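Local coordinates for protein GH26C (Muricauda sp. MAR_2010_75, PDB 6Q78) that probably hydrolyses beta-1,4-mannosidic linkages in mannans, as a TIM-barrel glycoside hydrolase of family 26, at residues A[80-85]-A[406-411]; A[198-203]-A[249-254]; A[308-313]-A[357-362]; A[378-383]-A[387-392]. All blocks are in the same frame, centred on the assembly; numbering follows the deposited sequence.

Interaction 1: residues A[80-85]-A[406-411]; sequences SFIVGQ and DDLPEM
Ile-82 and Leu-408 meet through methyl groups, CD1 of the isoleucine lying 3.7 Å from CD2 of the leucine. The two side chains cross at about a right angle, and Ile-82 CG1 also comes within 4.1 Å of Leu-408 CD2, so one leucine methyl rests against the last two carbons of the isoleucine's longer branch. That branch is extended at its end (chi2 170°), which carries CD1 out toward the 406-411 loop. The second apolar contact differs in approach: Ile-82 and Met-411 reach toward each other tip to tip, with Ile-82 CD1 at 3.9 Å from Met-411 CE. Bends at both chi2 and chi3 curl the methionine chain and bring its terminal methyl to the isoleucine. CD1 of Ile-82 thus touches both loop residues. Strand 81-86 is one of the parallel strands of the TIM barrel, and Ile-82 belongs to its outer, helix-facing layer: Leu-73 and Leu-76 of helix 64-76 touch both Ile-82 and Met-411. The loop following strand 402-403 therefore joins that helix in covering the strand. Polar ties lie outside the pair: the backbone of Ile-82 is hydrogen-bonded to Gly-368 and Thr-370, while Met-411 O accepts a hydrogen bond from Asn-72 ND2.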
loop_
_atom_site.group_PDB
_atom_site.type_symbol
_atom_site.label_atom_id
_atom_site.label_comp_id
_atom_site.label_asym_id
_atom_site.label_seq_id
_atom_site.Cartn_x
_atom_site.Cartn_y
_atom_site.Cartn_z
ATOM N N SER A 80 11.994 8.333 10.914
ATOM C CA SER A 80 10.642 8.870 10.892
ATOM C C SER A 80 9.816 7.985 9.971
ATOM O O SER A 80 10.350 7.072 9.322
ATOM C CB SER A 80 10.631 10.293 10.307
ATOM O OG SER A 80 11.353 11.219 11.122
ATOM N N PHE A 81 8.507 8.267 9.895
ATOM C CA PHE A 81 7.663 7.566 8.932
ATOM C C PHE A 81 6.417 8.389 8.586
ATOM O O PHE A 81 5.860 9.105 9.429
ATOM C CB PHE A 81 7.257 6.152 9.417
ATOM C CG PHE A 81 6.621 6.139 10.771
ATOM C CD1 PHE A 81 5.251 6.336 10.905
ATOM C CD2 PHE A 81 7.375 5.916 11.903
ATOM C CE1 PHE A 81 4.657 6.361 12.162
ATOM C CE2 PHE A 81 6.789 5.909 13.181
ATOM C CZ PHE A 81 5.423 6.126 13.309
ATOM N N ILE A 82 5.981 8.259 7.341
ATOM C CA ILE A 82 4.745 8.918 6.911
ATOM C C ILE A 82 3.560 8.083 7.352
ATOM O O ILE A 82 3.607 6.850 7.285
ATOM C CB ILE A 82 4.771 9.095 5.386
ATOM C CG1 ILE A 82 5.900 10.061 5.009
ATOM C CG2 ILE A 82 3.437 9.628 4.861
ATOM C CD1 ILE A 82 6.174 10.127 3.485
ATOM N N VAL A 83 2.494 8.755 7.794
ATOM C CA VAL A 83 1.225 8.108 8.112
ATOM C C VAL A 83 0.192 8.506 7.074
ATOM O O VAL A 83 -0.034 9.695 6.838
ATOM C CB VAL A 83 0.763 8.502 9.518
ATOM C CG1 VAL A 83 -0.677 8.068 9.781
ATOM C CG2 VAL A 83 1.726 7.863 10.551
ATOM N N GLY A 84 -0.461 7.502 6.491
ATOM C CA GLY A 84 -1.540 7.782 5.562
ATOM C C GLY A 84 -2.781 6.940 5.791
ATOM O O GLY A 84 -2.893 6.206 6.782
ATOM N N GLN A 85 -3.741 7.038 4.871
ATOM C CA GLN A 85 -4.996 6.308 5.013
ATOM C C GLN A 85 -5.588 6.031 3.631
ATOM O O GLN A 85 -5.547 6.887 2.723
ATOM C CB GLN A 85 -5.993 7.064 5.921
ATOM C CG GLN A 85 -7.310 6.319 6.152
ATOM C CD GLN A 85 -8.025 6.797 7.429
ATOM O OE1 GLN A 85 -7.854 7.933 7.881
ATOM N NE2 GLN A 85 -8.823 5.921 8.010
ATOM N N ASP A 406 1.351 18.199 6.734
ATOM C CA ASP A 406 1.936 19.491 7.078
ATOM C C ASP A 406 3.440 19.402 7.233
ATOM O O ASP A 406 4.142 20.364 6.883
ATOM C CB ASP A 406 1.237 20.113 8.285
ATOM C CG ASP A 406 -0.128 20.715 7.929
ATOM O OD1 ASP A 406 -0.475 20.797 6.734
ATOM O OD2 ASP A 406 -0.889 21.089 8.852
ATOM N N ASP A 407 3.971 18.252 7.666
ATOM C CA ASP A 407 5.418 18.160 7.831
ATOM C C ASP A 407 6.105 17.285 6.783
ATOM O O ASP A 407 7.257 16.873 6.969
ATOM C CB ASP A 407 5.837 17.844 9.271
ATOM C CG ASP A 407 5.158 16.636 9.844
ATOM O OD1 ASP A 407 3.998 16.368 9.485
ATOM O OD2 ASP A 407 5.777 16.010 10.742
ATOM N N LEU A 408 5.455 17.064 5.642
ATOM C CA LEU A 408 6.104 16.277 4.607
ATOM C C LEU A 408 7.347 16.995 4.084
ATOM O O LEU A 408 7.293 18.199 3.800
ATOM C CB LEU A 408 5.162 16.093 3.425
ATOM C CG LEU A 408 4.130 14.980 3.499
ATOM C CD1 LEU A 408 3.061 15.245 2.435
ATOM C CD2 LEU A 408 4.779 13.580 3.329
ATOM N N PRO A 409 8.460 16.277 3.889
ATOM C CA PRO A 409 9.546 16.787 3.041
ATOM C C PRO A 409 9.059 16.964 1.612
ATOM O O PRO A 409 7.979 16.499 1.237
ATOM C CB PRO A 409 10.570 15.644 3.061
ATOM C CG PRO A 409 10.168 14.737 4.160
ATOM C CD PRO A 409 8.695 14.882 4.301
ATOM N N GLU A 410 9.899 17.576 0.792
ATOM C CA GLU A 410 9.703 17.577 -0.663
ATOM C C GLU A 410 10.137 16.205 -1.173
ATOM O O GLU A 410 11.314 15.954 -1.460
ATOM C CB GLU A 410 10.477 18.720 -1.312
ATOM C CG GLU A 410 9.979 20.095 -0.854
ATOM C CD GLU A 410 10.741 21.240 -1.481
ATOM O OE1 GLU A 410 10.907 21.250 -2.715
ATOM O OE2 GLU A 410 11.177 22.138 -0.732
ATOM N N MET A 411 9.171 15.299 -1.304
ATOM C CA MET A 411 9.491 13.912 -1.600
ATOM C C MET A 411 9.902 13.693 -3.038
ATOM O O MET A 411 10.454 12.628 -3.357
ATOM C CB MET A 411 8.268 13.031 -1.293
ATOM C CG MET A 411 7.829 13.090 0.184
ATOM S SD MET A 411 9.003 12.367 1.334
ATOM C CE MET A 411 8.970 10.649 0.821
#

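Interaction 2: residues A[198-203]-A[249-254]; sequences QKLEKI and WQFTVT
Apolar contact between two helices on the outside of the TIM barrel joins Leu-200 of helix 193-208 to Phe-251 and Thr-252 of helix 242-259. Leu-200 points at the second helix and divides its two methyls between the neighbours. CD1 goes to the aromatic residue, 4.1 Å from Phe-251 CE2, approaching the ring obliquely. CD2 goes to the threonine, 4.0 Å from Thr-252 CG2, the two side chains crossing at about a right angle. Phe-251 turns CG to the side away from the backbone N (chi1 173°), which brings the far part of the ring nearer to Leu-200 than its base. In Thr-252 the methyl takes the leucine contact while the hydroxyl is engaged along its own helix with Leu-248 O and across to Tyr-196 OH, so the residue presents an apolar branch to the leucine and keeps its polar one hydrogen-bonded. The backbones stay well apart, the nearest CA atoms being those of Leu-200 and Thr-252 at 7.8 Å. Tyr-196 and Lys-197 also touch Phe-251, and the ring of His-193 meets it at about 60°. Toward the barrel wall, Ile-203 and Val-253 pack on Met-265 and Phe-267 of strand 265-269.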
loop_
_atom_site.group_PDB
_atom_site.type_symbol
_atom_site.label_atom_id
_atom_site.label_comp_id
_atom_site.label_asym_id
_atom_site.label_seq_id
_atom_site.Cartn_x
_atom_site.Cartn_y
_atom_site.Cartn_z
ATOM N N GLN A 198 -4.474 -7.534 -20.835
ATOM C CA GLN A 198 -5.321 -6.365 -21.076
ATOM C C GLN A 198 -5.552 -5.578 -19.796
ATOM O O GLN A 198 -5.589 -4.341 -19.824
ATOM C CB GLN A 198 -6.642 -6.803 -21.721
ATOM C CG GLN A 198 -7.435 -5.650 -22.337
ATOM C CD GLN A 198 -8.120 -4.774 -21.305
ATOM O OE1 GLN A 198 -8.715 -5.263 -20.343
ATOM N NE2 GLN A 198 -8.029 -3.455 -21.499
ATOM N N LYS A 199 -5.709 -6.265 -18.662
ATOM C CA LYS A 199 -5.856 -5.541 -17.394
ATOM C C LYS A 199 -4.594 -4.750 -17.060
ATOM O O LYS A 199 -4.669 -3.611 -16.574
ATOM C CB LYS A 199 -6.163 -6.511 -16.251
ATOM C CG LYS A 199 -7.456 -7.311 -16.393
ATOM C CD LYS A 199 -8.669 -6.423 -16.707
ATOM C CE LYS A 199 -9.951 -7.278 -16.588
ATOM N NZ LYS A 199 -11.185 -6.447 -16.878
ATOM N N LEU A 200 -3.411 -5.356 -17.271
ATOM C CA LEU A 200 -2.170 -4.609 -17.040
ATOM C C LEU A 200 -2.052 -3.426 -17.993
ATOM O O LEU A 200 -1.531 -2.367 -17.620
ATOM C CB LEU A 200 -0.948 -5.525 -17.163
ATOM C CG LEU A 200 -0.929 -6.648 -16.120
ATOM C CD1 LEU A 200 0.380 -7.390 -16.377
ATOM C CD2 LEU A 200 -0.978 -6.123 -14.684
ATOM N N GLU A 201 -2.526 -3.588 -19.225
ATOM C CA GLU A 201 -2.510 -2.464 -20.160
ATOM C C GLU A 201 -3.397 -1.329 -19.664
ATOM O O GLU A 201 -3.047 -0.149 -19.828
ATOM C CB GLU A 201 -2.925 -2.946 -21.554
ATOM C CG GLU A 201 -1.832 -3.834 -22.187
ATOM C CD GLU A 201 -2.345 -4.825 -23.236
ATOM O OE1 GLU A 201 -3.473 -4.647 -23.759
ATOM O OE2 GLU A 201 -1.608 -5.796 -23.548
ATOM N N LYS A 202 -4.536 -1.658 -19.035
ATOM C CA LYS A 202 -5.383 -0.610 -18.456
ATOM C C LYS A 202 -4.699 0.049 -17.262
ATOM O O LYS A 202 -4.711 1.280 -17.136
ATOM C CB LYS A 202 -6.730 -1.209 -18.013
ATOM C CG LYS A 202 -7.681 -0.205 -17.345
ATOM C CD LYS A 202 -8.026 0.946 -18.322
ATOM C CE LYS A 202 -8.743 2.100 -17.598
ATOM N NZ LYS A 202 -10.073 1.666 -17.040
ATOM N N ILE A 203 -4.063 -0.738 -16.384
ATOM C CA ILE A 203 -3.288 -0.140 -15.300
ATOM C C ILE A 203 -2.222 0.797 -15.859
ATOM O O ILE A 203 -2.006 1.902 -15.337
ATOM C CB ILE A 203 -2.682 -1.243 -14.411
ATOM C CG1 ILE A 203 -3.807 -1.868 -13.559
ATOM C CG2 ILE A 203 -1.546 -0.650 -13.511
ATOM C CD1 ILE A 203 -3.342 -3.046 -12.724
ATOM N N TRP A 249 4.481 -12.623 -10.310
ATOM C CA TRP A 249 5.083 -11.347 -9.935
ATOM C C TRP A 249 6.103 -10.889 -10.975
ATOM O O TRP A 249 6.117 -9.716 -11.372
ATOM C CB TRP A 249 5.746 -11.466 -8.566
ATOM C CG TRP A 249 5.090 -10.593 -7.525
ATOM C CD1 TRP A 249 4.007 -10.925 -6.769
ATOM C CD2 TRP A 249 5.436 -9.241 -7.150
ATOM N NE1 TRP A 249 3.672 -9.888 -5.931
ATOM C CE2 TRP A 249 4.529 -8.845 -6.147
ATOM C CE3 TRP A 249 6.463 -8.343 -7.528
ATOM C CZ2 TRP A 249 4.601 -7.592 -5.543
ATOM C CZ3 TRP A 249 6.503 -7.127 -6.952
ATOM C CH2 TRP A 249 5.605 -6.768 -5.955
ATOM N N GLN A 250 6.992 -11.797 -11.403
ATOM C CA GLN A 250 8.044 -11.394 -12.332
ATOM C C GLN A 250 7.458 -11.029 -13.689
ATOM O O GLN A 250 7.889 -10.049 -14.315
ATOM C CB GLN A 250 9.111 -12.479 -12.448
ATOM C CG GLN A 250 9.826 -12.710 -11.116
ATOM C CD GLN A 250 10.874 -13.789 -11.218
ATOM O OE1 GLN A 250 10.897 -14.564 -12.175
ATOM N NE2 GLN A 250 11.744 -13.865 -10.208
ATOM N N PHE A 251 6.486 -11.811 -14.168
ATOM C CA PHE A 251 5.824 -11.452 -15.410
ATOM C C PHE A 251 5.193 -10.074 -15.298
ATOM O O PHE A 251 5.318 -9.244 -16.221
ATOM C CB PHE A 251 4.739 -12.459 -15.787
ATOM C CG PHE A 251 3.949 -12.006 -16.951
ATOM C CD1 PHE A 251 4.432 -12.210 -18.236
ATOM C CD2 PHE A 251 2.750 -11.337 -16.767
ATOM C CE1 PHE A 251 3.728 -11.732 -19.319
ATOM C CE2 PHE A 251 2.046 -10.851 -17.847
ATOM C CZ PHE A 251 2.529 -11.047 -19.118
ATOM N N THR A 252 4.542 -9.794 -14.168
ATOM C CA THR A 252 3.804 -8.542 -14.022
ATOM C C THR A 252 4.746 -7.351 -14.011
ATOM O O THR A 252 4.500 -6.339 -14.687
ATOM C CB THR A 252 2.983 -8.596 -12.734
ATOM O OG1 THR A 252 2.040 -9.666 -12.850
ATOM C CG2 THR A 252 2.212 -7.322 -12.517
ATOM N N VAL A 253 5.819 -7.436 -13.217
ATOM C CA VAL A 253 6.762 -6.313 -13.187
ATOM C C VAL A 253 7.350 -6.061 -14.571
ATOM O O VAL A 253 7.430 -4.913 -15.039
ATOM C CB VAL A 253 7.852 -6.584 -12.144
ATOM C CG1 VAL A 253 8.977 -5.548 -12.256
ATOM C CG2 VAL A 253 7.219 -6.542 -10.761
ATOM N N THR A 254 7.809 -7.130 -15.240
ATOM C CA THR A 254 8.457 -6.953 -16.528
ATOM C C THR A 254 7.486 -6.436 -17.576
ATOM O O THR A 254 7.855 -5.601 -18.412
ATOM C CB THR A 254 9.089 -8.284 -16.926
ATOM O OG1 THR A 254 10.110 -8.615 -15.963
ATOM C CG2 THR A 254 9.705 -8.236 -18.321
#

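Interaction 3: residues A[308-313]-A[357-362]; sequences AGVERA and FEALTH
Ala-313 and Ala-359 face each other methyl to methyl, their CB atoms 4.0 Å apart. Each CB points toward the opposite segment, and the CA atoms of this pair are separated by 5.9 Å, a close approach made possible by the two small side chains. Ala-359 CB also lies 4.0 Å from the backbone oxygen O of Val-310, so the methyl sits against both a side chain and the main chain of helix 306-327. Val-310 adds a looser flank: its CG1 is 4.4 Å from Ala-359 CB and equally far from Glu-358 CB. The glutamate contributes that CB at the margin of the contact, while the rest of its side chain leads away from the other helix. These are two of the helices that surround the parallel strands of the TIM barrel, and the short segments run nearly side by side in the same direction, 28° apart, with their axes 8.7 Å from each other at closest approach. Polar support comes from Asn-314, the residue after Ala-313, whose ND2 is hydrogen-bonded to the backbone oxygens of Ala-359 and His-362 and so ties the C-terminal part of helix 351-361 to its neighbour. Within that segment Thr-361 OG1 donates to Phe-357 O at 2.9 Å, from 36° out of the carbonyl plane, and the Thr-361 methyl CG2 lies over one face of the Phe-357 ring, offset toward its rim. Farther out, Phe-302 packs on Ala-313, while Leu-360, directed away from helix 306-327, meets Ile-367 and Phe-81 of barrel strand 81-86.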
loop_
_atom_site.group_PDB
_atom_site.type_symbol
_atom_site.label_atom_id
_atom_site.label_comp_id
_atom_site.label_asym_id
_atom_site.label_seq_id
_atom_site.Cartn_x
_atom_site.Cartn_y
_atom_site.Cartn_z
ATOM N N ALA A 308 1.365 -8.850 24.315
ATOM C CA ALA A 308 1.898 -9.959 23.526
ATOM C C ALA A 308 1.732 -9.697 22.033
ATOM O O ALA A 308 2.653 -9.928 21.240
ATOM C CB ALA A 308 1.212 -11.270 23.913
ATOM N N GLY A 309 0.548 -9.235 21.621
ATOM C CA GLY A 309 0.343 -8.938 20.209
ATOM C C GLY A 309 1.200 -7.787 19.728
ATOM O O GLY A 309 1.713 -7.804 18.604
ATOM N N VAL A 310 1.353 -6.760 20.564
ATOM C CA VAL A 310 2.256 -5.664 20.225
ATOM C C VAL A 310 3.668 -6.175 19.984
ATOM O O VAL A 310 4.348 -5.726 19.044
ATOM C CB VAL A 310 2.223 -4.586 21.326
ATOM C CG1 VAL A 310 3.215 -3.464 21.005
ATOM C CG2 VAL A 310 0.800 -4.032 21.465
ATOM N N GLU A 311 4.144 -7.088 20.847
ATOM C CA GLU A 311 5.486 -7.650 20.687
ATOM C C GLU A 311 5.601 -8.436 19.380
ATOM O O GLU A 311 6.569 -8.270 18.628
ATOM C CB GLU A 311 5.838 -8.541 21.881
ATOM C CG GLU A 311 5.818 -7.814 23.214
ATOM C CD GLU A 311 6.054 -8.756 24.386
ATOM O OE1 GLU A 311 5.313 -8.657 25.387
ATOM O OE2 GLU A 311 6.974 -9.595 24.301
ATOM N N ARG A 312 4.628 -9.312 19.098
ATOM C CA ARG A 312 4.627 -10.004 17.807
ATOM C C ARG A 312 4.702 -9.013 16.650
ATOM O O ARG A 312 5.471 -9.206 15.706
ATOM C CB ARG A 312 3.378 -10.885 17.665
ATOM C CG ARG A 312 3.327 -12.000 18.672
ATOM C CD ARG A 312 2.273 -13.055 18.313
ATOM N NE ARG A 312 0.921 -12.515 18.104
ATOM C CZ ARG A 312 -0.032 -12.441 19.038
ATOM N NH1 ARG A 312 0.203 -12.815 20.279
ATOM N NH2 ARG A 312 -1.227 -11.962 18.713
ATOM N N ALA A 313 3.881 -7.960 16.691
ATOM C CA ALA A 313 3.880 -6.999 15.587
ATOM C C ALA A 313 5.244 -6.341 15.423
ATOM O O ALA A 313 5.731 -6.164 14.302
ATOM C CB ALA A 313 2.797 -5.936 15.800
ATOM N N PHE A 357 2.331 2.724 18.044
ATOM C CA PHE A 357 3.576 3.489 17.978
ATOM C C PHE A 357 4.759 2.659 18.451
ATOM O O PHE A 357 5.845 2.705 17.852
ATOM C CB PHE A 357 3.475 4.769 18.798
ATOM C CG PHE A 357 4.719 5.625 18.732
ATOM C CD1 PHE A 357 4.957 6.426 17.617
ATOM C CD2 PHE A 357 5.661 5.587 19.757
ATOM C CE1 PHE A 357 6.127 7.221 17.554
ATOM C CE2 PHE A 357 6.821 6.363 19.693
ATOM C CZ PHE A 357 7.045 7.181 18.597
ATOM N N GLU A 358 4.570 1.901 19.522
ATOM C CA GLU A 358 5.645 1.053 20.028
ATOM C C GLU A 358 6.047 -0.004 19.009
ATOM O O GLU A 358 7.238 -0.252 18.797
ATOM C CB GLU A 358 5.210 0.415 21.349
ATOM C CG GLU A 358 5.131 1.434 22.445
ATOM C CD GLU A 358 6.502 1.959 22.775
ATOM O OE1 GLU A 358 7.445 1.141 22.751
ATOM O OE2 GLU A 358 6.645 3.172 23.026
ATOM N N ALA A 359 5.075 -0.643 18.361
ATOM C CA ALA A 359 5.439 -1.631 17.354
ATOM C C ALA A 359 6.200 -1.001 16.197
ATOM O O ALA A 359 7.034 -1.664 15.569
ATOM C CB ALA A 359 4.180 -2.345 16.850
ATOM N N LEU A 360 5.869 0.253 15.835
ATOM C CA LEU A 360 6.512 0.926 14.707
ATOM C C LEU A 360 7.903 1.450 15.020
ATOM O O LEU A 360 8.630 1.809 14.085
ATOM C CB LEU A 360 5.658 2.116 14.250
ATOM C CG LEU A 360 4.279 1.800 13.677
ATOM C CD1 LEU A 360 3.445 3.056 13.397
ATOM C CD2 LEU A 360 4.465 1.032 12.390
ATOM N N THR A 361 8.303 1.504 16.290
ATOM C CA THR A 361 9.551 2.179 16.618
ATOM C C THR A 361 10.499 1.357 17.490
ATOM O O THR A 361 11.706 1.586 17.447
ATOM C CB THR A 361 9.295 3.541 17.297
ATOM O OG1 THR A 361 8.561 3.356 18.522
ATOM C CG2 THR A 361 8.531 4.474 16.386
ATOM N N HIS A 362 9.992 0.458 18.332
ATOM C CA HIS A 362 10.869 -0.211 19.292
ATOM C C HIS A 362 11.936 -1.001 18.557
ATOM O O HIS A 362 11.707 -1.518 17.460
ATOM C CB HIS A 362 10.047 -1.179 20.147
ATOM C CG HIS A 362 10.839 -1.904 21.192
ATOM N ND1 HIS A 362 11.253 -1.301 22.358
ATOM C CD2 HIS A 362 11.269 -3.189 21.255
ATOM C CE1 HIS A 362 11.921 -2.176 23.089
ATOM N NE2 HIS A 362 11.946 -3.329 22.441
#

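Interaction 4: residues A[378-383]-A[387-392]; sequences DTYCTP and LPSAND
Tyr-380 and Leu-387 come together in a CH-pi contact between the two arms of a loop in the C-terminal part of this TIM-barrel protein, where the chain turns back before helix 390-397. Leu-387 CD1 stands 3.5 Å from the centroid of the Tyr-380 ring and only 8° off the ring normal, so the methyl is set almost exactly over the middle of the face. Tyr-380 has chi1 at 64°, CG lying between its backbone N and carbonyl carbon; from there the ring reaches toward the second arm, under Leu-387 CD1, and its hydroxyl arrives at the turn. Tyr-380 OH donates to Pro-388 O over 2.7 Å, and the acceptor lies at the ring's edge, in its plane. The tyrosine is thus held both over a face and at its phenolic end, while the ring of Tyr-93 meets it edge-to-face. A phenylalanine in its place would probably leave Pro-388 O without its cross-loop donor, so that the turn is tied to the first arm by packing alone. Pro-383, with the largest area buried here, packs its ring on the start of the helix: CG is 3.7 Å from Ala-390 CA, and CB reaches Ser-389 OG at 3.5 Å. Phe-352 and Met-105 also touch this proline. The second arm forms a type II turn from Leu-387 to Ala-390, closed by Ala-390 N bonding to Leu-387 O. Inside that turn Pro-388 O accepts a second hydrogen bond, from Ser-389 OG at 2.7 Å, at a C=O...O angle of 103°, more bent than for the tyrosine hydroxyl, both donors lying in the carbonyl plane.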
loop_
_atom_site.group_PDB
_atom_site.type_symbol
_atom_site.label_atom_id
_atom_site.label_comp_id
_atom_site.label_asym_id
_atom_site.label_seq_id
_atom_site.Cartn_x
_atom_site.Cartn_y
_atom_site.Cartn_z
ATOM N N ASP A 378 -20.291 3.373 9.955
ATOM C CA ASP A 378 -20.119 3.438 11.405
ATOM C C ASP A 378 -18.845 2.784 11.910
ATOM O O ASP A 378 -18.718 2.562 13.120
ATOM C CB ASP A 378 -21.324 2.812 12.110
ATOM C CG ASP A 378 -22.557 3.654 11.975
ATOM O OD1 ASP A 378 -22.453 4.889 12.125
ATOM O OD2 ASP A 378 -23.631 3.075 11.710
ATOM N N THR A 379 -17.889 2.497 11.030
ATOM C CA THR A 379 -16.676 1.792 11.401
ATOM C C THR A 379 -15.486 2.676 11.098
ATOM O O THR A 379 -15.351 3.170 9.979
ATOM C CB THR A 379 -16.576 0.470 10.627
ATOM O OG1 THR A 379 -17.707 -0.343 10.972
ATOM C CG2 THR A 379 -15.312 -0.276 11.015
ATOM N N TYR A 380 -14.619 2.863 12.075
ATOM C CA TYR A 380 -13.487 3.751 11.868
ATOM C C TYR A 380 -12.229 3.115 12.422
ATOM O O TYR A 380 -12.259 2.409 13.436
ATOM C CB TYR A 380 -13.710 5.136 12.540
ATOM C CG TYR A 380 -13.822 5.170 14.073
ATOM C CD1 TYR A 380 -15.014 4.870 14.711
ATOM C CD2 TYR A 380 -12.735 5.544 14.866
ATOM C CE1 TYR A 380 -15.135 4.931 16.103
ATOM C CE2 TYR A 380 -12.845 5.618 16.275
ATOM C CZ TYR A 380 -14.051 5.306 16.882
ATOM O OH TYR A 380 -14.215 5.385 18.268
ATOM N N CYS A 381 -11.116 3.385 11.752
ATOM C CA CYS A 381 -9.839 3.055 12.351
ATOM C C CYS A 381 -8.957 4.269 12.571
ATOM O O CYS A 381 -7.863 4.123 13.116
ATOM C CB CYS A 381 -9.098 1.961 11.566
ATOM S SG CYS A 381 -8.547 2.468 9.924
ATOM N N THR A 382 -9.395 5.457 12.148
ATOM C CA THR A 382 -8.818 6.685 12.680
ATOM C C THR A 382 -9.975 7.548 13.166
ATOM O O THR A 382 -11.031 7.611 12.520
ATOM C CB THR A 382 -7.995 7.459 11.615
ATOM O OG1 THR A 382 -8.836 7.829 10.507
ATOM C CG2 THR A 382 -6.772 6.642 11.144
ATOM N N PRO A 383 -9.826 8.203 14.319
ATOM C CA PRO A 383 -10.969 8.894 14.930
ATOM C C PRO A 383 -11.163 10.290 14.356
ATOM O O PRO A 383 -10.284 10.859 13.693
ATOM C CB PRO A 383 -10.562 8.994 16.407
ATOM C CG PRO A 383 -9.054 9.129 16.341
ATOM C CD PRO A 383 -8.665 8.132 15.222
ATOM N N LEU A 387 -14.852 11.232 19.206
ATOM C CA LEU A 387 -14.923 9.783 19.246
ATOM C C LEU A 387 -13.916 9.243 20.208
ATOM O O LEU A 387 -12.888 9.813 20.393
ATOM C CB LEU A 387 -14.631 9.174 17.870
ATOM C CG LEU A 387 -15.649 9.385 16.770
ATOM C CD1 LEU A 387 -15.231 8.514 15.572
ATOM C CD2 LEU A 387 -17.054 9.015 17.223
ATOM N N PRO A 388 -14.189 8.074 20.772
ATOM C CA PRO A 388 -13.203 7.429 21.620
ATOM C C PRO A 388 -11.988 7.126 20.727
ATOM O O PRO A 388 -12.182 6.646 19.599
ATOM C CB PRO A 388 -13.888 6.126 22.038
ATOM C CG PRO A 388 -15.323 6.403 21.928
ATOM C CD PRO A 388 -15.478 7.381 20.802
ATOM N N SER A 389 -10.822 7.365 21.308
ATOM C CA SER A 389 -9.433 7.308 20.806
ATOM C C SER A 389 -8.936 8.620 20.195
ATOM O O SER A 389 -7.795 8.696 19.832
ATOM C CB SER A 389 -9.080 6.149 19.846
ATOM O OG SER A 389 -9.677 6.395 18.595
ATOM N N ALA A 390 -9.756 9.668 20.177
ATOM C CA ALA A 390 -9.303 10.910 19.573
ATOM C C ALA A 390 -8.067 11.493 20.241
ATOM O O ALA A 390 -7.119 11.819 19.587
ATOM C CB ALA A 390 -10.447 11.923 19.597
ATOM N N ASN A 391 -8.048 11.578 21.568
ATOM C CA ASN A 391 -6.889 12.132 22.246
ATOM C C ASN A 391 -5.642 11.279 22.076
ATOM O O ASN A 391 -4.554 11.771 21.911
ATOM C CB ASN A 391 -7.182 12.436 23.727
ATOM C CG ASN A 391 -6.042 13.184 24.396
ATOM O OD1 ASN A 391 -5.322 12.628 25.197
ATOM N ND2 ASN A 391 -5.870 14.450 24.030
ATOM N N ASP A 392 -5.846 9.969 22.124
ATOM C CA ASP A 392 -4.767 9.012 21.948
ATOM C C ASP A 392 -4.160 9.194 20.538
ATOM O O ASP A 392 -2.980 9.218 20.381
ATOM C CB ASP A 392 -5.324 7.593 22.166
ATOM C CG ASP A 392 -4.333 6.493 21.863
ATOM O OD1 ASP A 392 -3.160 6.647 22.112
ATOM O OD2 ASP A 392 -4.809 5.474 21.388
#

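Overall arrangement
Strand 81-86 of the barrel connects three of the four sites. Phe-81 on interaction 1 packs against Leu-360 and Thr-361 of interaction 3, and Gln-85 OE1 makes a probable hydrogen bond to Thr-382 OG1 of interaction 4; the centres of both lie about 21 Å from that of interaction 1. Interactions 3 and 4 do not touch, their nearest atoms being about 8 Å apart. Interaction 2 lies across the chain's centre from the other three, with centres 29 to 37 Å away. Along the chain, interactions 2, 3 and 4 follow in series inside the long loop closed by interaction 1, which brings a C-terminal segment back to an early strand of the barrel.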